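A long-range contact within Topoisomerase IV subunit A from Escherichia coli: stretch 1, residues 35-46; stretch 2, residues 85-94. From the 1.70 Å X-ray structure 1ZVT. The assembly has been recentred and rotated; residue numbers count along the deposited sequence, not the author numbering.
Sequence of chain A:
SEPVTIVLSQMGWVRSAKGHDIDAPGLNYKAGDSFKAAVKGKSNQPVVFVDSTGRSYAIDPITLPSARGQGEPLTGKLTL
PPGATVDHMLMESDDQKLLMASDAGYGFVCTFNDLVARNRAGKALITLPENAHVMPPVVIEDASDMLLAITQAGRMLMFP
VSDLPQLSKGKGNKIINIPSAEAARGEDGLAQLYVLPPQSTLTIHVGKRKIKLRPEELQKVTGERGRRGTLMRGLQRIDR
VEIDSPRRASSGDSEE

Stretch 1, residues 35-46: FKAAVKGKSNQP
Stretch 2 (85-94) TVDHMLMESD

Two strands can run side by side without sharing a backbone ladder, held together by side chains that fill the gap between them; residues 35-46 and 85-94 of the topoisomerase IV A subunit are an instructive case. Strand 35-42 and strand 86-90 point the same way, their axes inclined by 18° and 7.1 Å apart at closest approach. No direct backbone-to-backbone hydrogen bond joins them. The register brings V39 CA to 6.1 Å from M91 CA, but the separation widens to 9.4 Å between K36 CA and D87 CA.

M91, V39 and M89 cover most of the surface, and all three send CB toward the opposing stretch. V39 (phi/psi -129/161, chi1 m) sets CG2 3.8 Å from both M89 CG and M91 CB, apolar van der Waals packing. M89 (-134/134; t, t, p) turns its methyl back along the first strand, placing M89 CE 3.4 Å from A37 O and, in a further apolar contact, 4.2 Å from A37 CB. M91 (-147/109) is instead extended, t throughout. M91 CE reaches the type I turn K42-Q45, lying 3.4 Å from K42 O and 3.6 Å from Q45 CG, while M91 CG lies 3.6 Å from P46 O. These methionine carbons simply pack closely against the carbonyl oxygens. G41 leaves room for this chain: a CB there would lie 2.9 Å from M91 CG.

Polar groups add a direct bond and a water bridge. The turn itself is held by Q45 N donating to K42 O (3.1 Å) and K42 N donating to Q45 OE1 (2.6 Å). With chi1 at 100°, chi2 t and chi3 at 78°, Q45 directs NE2 to E92 O at 3.0 Å, a weak hydrogen bond with a 131° angle at the hydrogen. Across the wider gap, K36 (t, t, t, p) donates from NZ to a water at 2.9 Å, which in turn donates to D87 O at 2.7 Å.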

ATOM      1  N   PHE A  35       7.447  -8.610  14.944  1.00 22.99           N
ATOM      2  CA  PHE A  35       6.425  -7.652  14.542  1.00 21.13           C
ATOM      3  C   PHE A  35       6.612  -7.165  13.112  1.00 20.86           C
ATOM      4  O   PHE A  35       7.744  -6.897  12.683  1.00 20.46           O
ATOM      5  CB  PHE A  35       6.486  -6.451  15.491  1.00 21.02           C
ATOM      6  CG  PHE A  35       5.532  -5.357  15.129  1.00 19.58           C
ATOM      7  CD1 PHE A  35       4.175  -5.494  15.409  1.00 19.62           C
ATOM      8  CD2 PHE A  35       5.993  -4.178  14.493  1.00 19.89           C
ATOM      9  CE1 PHE A  35       3.279  -4.461  15.081  1.00 18.08           C
ATOM     10  CE2 PHE A  35       5.128  -3.157  14.165  1.00 19.28           C
ATOM     11  CZ  PHE A  35       3.759  -3.293  14.463  1.00 21.30           C
ATOM     12  N   LYS A  36       5.487  -7.020  12.400  1.00 19.42           N
ATOM     13  CA  LYS A  36       5.488  -6.446  11.057  1.00 18.85           C
ATOM     14  C   LYS A  36       4.599  -5.211  10.960  1.00 18.13           C
ATOM     15  O   LYS A  36       5.031  -4.194  10.441  1.00 18.31           O
ATOM     16  CB  LYS A  36       5.067  -7.484  10.010  1.00 19.00           C
ATOM     17  CG  LYS A  36       5.083  -6.888   8.562  1.00 18.68           C
ATOM     18  CD  LYS A  36       4.989  -7.975   7.477  1.00 20.91           C
ATOM     19  CE  LYS A  36       4.647  -7.346   6.127  1.00 23.49           C
ATOM     20  NZ  LYS A  36       5.635  -6.333   5.658  1.00 26.20           N
ATOM     21  N   ALA A  37       3.364  -5.311  11.453  1.00 16.70           N
ATOM     22  CA  ALA A  37       2.405  -4.221  11.343  1.00 16.59           C
ATOM     23  C   ALA A  37       1.224  -4.451  12.260  1.00 16.09           C
ATOM     24  O   ALA A  37       0.899  -5.601  12.611  1.00 16.42           O
ATOM     25  CB  ALA A  37       1.915  -4.051   9.888  1.00 16.88           C
ATOM     26  N   ALA A  38       0.553  -3.347  12.592  1.00 16.78           N
ATOM     27  CA  ALA A  38      -0.696  -3.416  13.339  1.00 17.01           C
ATOM     28  C   ALA A  38      -1.713  -2.453  12.737  1.00 18.17           C
ATOM     29  O   ALA A  38      -1.342  -1.366  12.232  1.00 18.90           O
ATOM     30  CB  ALA A  38      -0.473  -3.122  14.808  1.00 18.27           C
ATOM     31  N   VAL A  39      -2.975  -2.859  12.774  1.00 17.39           N
ATOM     32  CA  VAL A  39      -4.088  -1.962  12.400  1.00 18.50           C
ATOM     33  C   VAL A  39      -5.137  -1.989  13.499  1.00 19.45           C
ATOM     34  O   VAL A  39      -5.173  -2.899  14.320  1.00 19.05           O
ATOM     35  CB  VAL A  39      -4.710  -2.327  11.029  1.00 17.84           C
ATOM     36  CG1 VAL A  39      -3.650  -2.144   9.907  1.00 18.93           C
ATOM     37  CG2 VAL A  39      -5.221  -3.744  11.046  1.00 19.55           C
ATOM     38  N   LYS A  40      -5.999  -0.986  13.531  1.00 20.79           N
ATOM     39  CA  LYS A  40      -7.006  -0.939  14.598  1.00 21.75           C
ATOM     40  C   LYS A  40      -8.390  -0.722  14.021  1.00 22.23           C
ATOM     41  O   LYS A  40      -8.549  -0.195  12.910  1.00 22.10           O
ATOM     42  CB  LYS A  40      -6.669   0.141  15.623  1.00 22.36           C
ATOM     43  CG  LYS A  40      -6.796   1.576  15.094  1.00 22.73           C
ATOM     44  CD  LYS A  40      -6.501   2.586  16.208  1.00 25.60           C
ATOM     45  CE  LYS A  40      -6.423   4.008  15.673  1.00 28.92           C
ATOM     46  NZ  LYS A  40      -5.201   4.199  14.807  1.00 34.00           N
ATOM     47  N   GLY A  41      -9.392  -1.160  14.771  1.00 22.19           N
ATOM     48  CA  GLY A  41     -10.763  -1.029  14.323  1.00 22.66           C
ATOM     49  C   GLY A  41     -11.679  -1.605  15.366  1.00 23.01           C
ATOM     50  O   GLY A  41     -11.353  -1.611  16.548  1.00 22.47           O
ATOM     51  N   LYS A  42     -12.824  -2.090  14.907  1.00 23.57           N
ATOM     52  CA  LYS A  42     -13.824  -2.679  15.805  1.00 25.63           C
ATOM     53  C   LYS A  42     -13.992  -4.146  15.488  1.00 24.32           C
ATOM     54  O   LYS A  42     -13.739  -4.580  14.370  1.00 23.54           O
ATOM     55  CB  LYS A  42     -15.166  -1.962  15.637  1.00 25.67           C
ATOM     56  CG  LYS A  42     -15.176  -0.536  16.197  1.00 29.67           C
ATOM     57  CD  LYS A  42     -16.490   0.170  15.858  1.00 29.50           C
ATOM     58  CE  LYS A  42     -16.485   1.616  16.356  1.00 35.14           C
ATOM     59  NZ  LYS A  42     -17.828   2.008  16.869  1.00 38.05           N
ATOM     60  N   SER A  43     -14.437  -4.915  16.477  1.00 25.10           N
ATOM     61  CA  SER A  43     -14.503  -6.364  16.340  1.00 25.88           C
ATOM     62  C   SER A  43     -15.561  -6.791  15.313  1.00 26.15           C
ATOM     63  O   SER A  43     -15.495  -7.907  14.797  1.00 27.14           O
ATOM     64  CB  SER A  43     -14.727  -7.023  17.712  1.00 25.91           C
ATOM     65  OG  SER A  43     -15.894  -6.498  18.317  1.00 29.91           O
ATOM     66  N   ASN A  44     -16.496  -5.888  14.997  1.00 25.59           N
ATOM     67  CA  ASN A  44     -17.525  -6.161  13.997  1.00 27.09           C
ATOM     68  C   ASN A  44     -17.247  -5.554  12.625  1.00 26.38           C
ATOM     69  O   ASN A  44     -18.176  -5.305  11.847  1.00 28.20           O
ATOM     70  CB  ASN A  44     -18.916  -5.739  14.508  1.00 27.21           C
ATOM     71  CG  ASN A  44     -19.032  -4.247  14.764  1.00 31.32           C
ATOM     72  OD1 ASN A  44     -18.032  -3.531  14.897  1.00 33.88           O
ATOM     73  ND2 ASN A  44     -20.275  -3.761  14.848  1.00 32.35           N
ATOM     74  N   GLN A  45     -15.971  -5.318  12.313  1.00 25.30           N
ATOM     75  CA  GLN A  45     -15.593  -4.838  10.992  1.00 23.92           C
ATOM     76  C   GLN A  45     -14.510  -5.797  10.485  1.00 22.21           C
ATOM     77  O   GLN A  45     -13.773  -6.344  11.285  1.00 22.70           O
ATOM     78  CB  GLN A  45     -15.139  -3.361  11.023  1.00 24.56           C
ATOM     79  CG  GLN A  45     -13.655  -3.074  11.015  1.00 27.31           C
ATOM     80  CD  GLN A  45     -13.295  -1.613  11.351  1.00 25.21           C
ATOM     81  OE1 GLN A  45     -13.312  -1.222  12.494  1.00 30.62           O
ATOM     82  NE2 GLN A  45     -12.970  -0.822  10.338  1.00 28.69           N
ATOM     83  N   PRO A  46     -14.438  -6.034   9.172  1.00 21.31           N
ATOM     84  CA  PRO A  46     -13.417  -6.984   8.713  1.00 19.76           C
ATOM     85  C   PRO A  46     -12.001  -6.378   8.714  1.00 18.96           C
ATOM     86  O   PRO A  46     -11.852  -5.157   8.607  1.00 17.76           O
ATOM     87  CB  PRO A  46     -13.851  -7.281   7.275  1.00 20.67           C
ATOM     88  CG  PRO A  46     -14.504  -6.015   6.843  1.00 21.07           C
ATOM     89  CD  PRO A  46     -15.250  -5.522   8.059  1.00 22.03           C
ATOM     90  N   THR A  85       3.102 -14.016  -0.723  1.00 27.15           N
ATOM     91  CA  THR A  85       3.215 -13.594   0.661  1.00 25.83           C
ATOM     92  C   THR A  85       2.128 -12.559   0.952  1.00 25.99           C
ATOM     93  O   THR A  85       1.622 -11.911   0.033  1.00 24.71           O
ATOM     94  CB  THR A  85       4.579 -12.936   0.950  1.00 26.22           C
ATOM     95  OG1 THR A  85       4.842 -11.905  -0.019  1.00 26.40           O
ATOM     96  CG2 THR A  85       5.721 -13.966   0.928  1.00 27.15           C
ATOM     97  N   VAL A  86       1.788 -12.403   2.229  1.00 24.61           N
ATOM     98  CA  VAL A  86       0.861 -11.346   2.656  1.00 24.78           C
ATOM     99  C   VAL A  86       1.643 -10.095   2.998  1.00 24.38           C
ATOM    100  O   VAL A  86       2.414 -10.060   3.977  1.00 25.56           O
ATOM    101  CB  VAL A  86       0.027 -11.783   3.870  1.00 23.99           C
ATOM    102  CG1 VAL A  86      -0.723 -10.609   4.472  1.00 24.95           C
ATOM    103  CG2 VAL A  86      -0.942 -12.888   3.454  1.00 25.56           C
ATOM    104  N   ASP A  87       1.439  -9.048   2.205  1.00 23.39           N
ATOM    105  CA  ASP A  87       2.306  -7.882   2.298  1.00 22.90           C
ATOM    106  C   ASP A  87       1.673  -6.664   2.943  1.00 22.05           C
ATOM    107  O   ASP A  87       2.372  -5.778   3.442  1.00 21.95           O
ATOM    108  CB  ASP A  87       2.829  -7.520   0.900  1.00 23.41           C
ATOM    109  CG  ASP A  87       3.715  -8.593   0.317  1.00 26.41           C
ATOM    110  OD1 ASP A  87       4.153  -9.504   1.066  1.00 25.64           O
ATOM    111  OD2 ASP A  87       3.969  -8.555  -0.908  1.00 29.78           O
ATOM    112  N   HIS A  88       0.337  -6.604   2.912  1.00 20.68           N
ATOM    113  CA  HIS A  88      -0.364  -5.411   3.338  1.00 20.80           C
ATOM    114  C   HIS A  88      -1.616  -5.769   4.123  1.00 20.07           C
ATOM    115  O   HIS A  88      -2.299  -6.753   3.792  1.00 19.77           O
ATOM    116  CB  HIS A  88      -0.748  -4.506   2.147  1.00 21.89           C
ATOM    117  CG  HIS A  88       0.331  -4.378   1.104  1.00 24.62           C
ATOM    118  ND1 HIS A  88       1.429  -3.563   1.266  1.00 27.16           N
ATOM    119  CD2 HIS A  88       0.474  -4.968  -0.104  1.00 27.94           C
ATOM    120  CE1 HIS A  88       2.208  -3.666   0.208  1.00 25.27           C
ATOM    121  NE2 HIS A  88       1.651  -4.507  -0.642  1.00 28.06           N
ATOM    122  N   MET A  89      -1.895  -4.968   5.150  1.00 19.14           N
ATOM    123  CA  MET A  89      -3.035  -5.170   6.034  1.00 19.27           C
ATOM    124  C   MET A  89      -3.762  -3.840   6.245  1.00 19.13           C
ATOM    125  O   MET A  89      -3.112  -2.801   6.487  1.00 19.67           O
ATOM    126  CB  MET A  89      -2.543  -5.704   7.390  1.00 19.38           C
ATOM    127  CG  MET A  89      -3.631  -5.952   8.401  1.00 19.37           C
ATOM    128  SD  MET A  89      -3.091  -6.818   9.924  1.00 19.83           S
ATOM    129  CE  MET A  89      -1.839  -5.703  10.585  1.00 20.06           C
ATOM    130  N   LEU A  90      -5.088  -3.856   6.151  1.00 18.68           N
ATOM    131  CA  LEU A  90      -5.890  -2.636   6.284  1.00 19.89           C
ATOM    132  C   LEU A  90      -7.128  -2.900   7.120  1.00 19.51           C
ATOM    133  O   LEU A  90      -7.726  -3.991   7.057  1.00 17.62           O
ATOM    134  CB  LEU A  90      -6.365  -2.153   4.912  1.00 21.59           C
ATOM    135  CG  LEU A  90      -5.270  -1.600   3.999  1.00 24.04           C
ATOM    136  CD1 LEU A  90      -4.627  -2.693   3.158  1.00 30.26           C
ATOM    137  CD2 LEU A  90      -5.884  -0.525   3.117  1.00 29.97           C
ATOM    138  N   MET A  91      -7.560  -1.882   7.852  1.00 19.72           N
ATOM    139  CA  MET A  91      -8.820  -1.923   8.556  1.00 20.03           C
ATOM    140  C   MET A  91      -9.355  -0.497   8.538  1.00 20.69           C
ATOM    141  O   MET A  91      -8.791   0.382   9.189  1.00 21.13           O
ATOM    142  CB  MET A  91      -8.597  -2.423   9.989  1.00 20.86           C
ATOM    143  CG  MET A  91      -9.791  -2.980  10.657  1.00 21.60           C
ATOM    144  SD  MET A  91      -9.330  -3.954  12.115  1.00 20.92           S
ATOM    145  CE  MET A  91     -10.885  -4.720  12.519  1.00 21.27           C
ATOM    146  N   GLU A  92     -10.405  -0.272   7.753  1.00 20.16           N
ATOM    147  CA  GLU A  92     -10.960   1.065   7.502  1.00 21.18           C
ATOM    148  C   GLU A  92     -12.478   0.983   7.413  1.00 22.12           C
ATOM    149  O   GLU A  92     -13.062  -0.110   7.404  1.00 22.91           O
ATOM    150  CB  GLU A  92     -10.416   1.623   6.165  1.00 21.29           C
ATOM    151  CG  GLU A  92      -8.865   1.651   6.037  1.00 21.82           C
ATOM    152  CD  GLU A  92      -8.177   2.708   6.934  1.00 24.59           C
ATOM    153  OE1 GLU A  92      -8.814   3.726   7.275  1.00 27.43           O
ATOM    154  OE2 GLU A  92      -6.984   2.549   7.313  1.00 24.95           O
ATOM    155  N   SER A  93     -13.126   2.141   7.323  1.00 22.89           N
ATOM    156  CA  SER A  93     -14.574   2.176   7.156  1.00 23.50           C
ATOM    157  C   SER A  93     -14.907   1.645   5.763  1.00 23.35           C
ATOM    158  O   SER A  93     -14.066   1.716   4.853  1.00 21.78           O
ATOM    159  CB  SER A  93     -15.104   3.598   7.353  1.00 24.57           C
ATOM    160  OG  SER A  93     -14.598   4.439   6.328  1.00 28.96           O
ATOM    161  N   ASP A  94     -16.118   1.116   5.589  1.00 23.83           N
ATOM    162  CA  ASP A  94     -16.499   0.491   4.322  1.00 24.97           C
ATOM    163  C   ASP A  94     -16.299   1.431   3.133  1.00 24.78           C
ATOM    164  O   ASP A  94     -15.917   1.006   2.043  1.00 25.05           O
ATOM    165  CB  ASP A  94     -17.977   0.087   4.333  1.00 26.44           C
ATOM    166  CG  ASP A  94     -18.256  -1.158   5.131  1.00 31.26           C
ATOM    167  OD1 ASP A  94     -17.309  -1.909   5.460  1.00 36.53           O
ATOM    168  OD2 ASP A  94     -19.457  -1.399   5.416  1.00 37.22           O
TER
HETATM  169  O   HOH W   1       4.969  -5.250   3.001  1.00 33.51           O
HETATM  170  O   HOH W   2      -6.286   0.904  11.085  1.00 28.19           O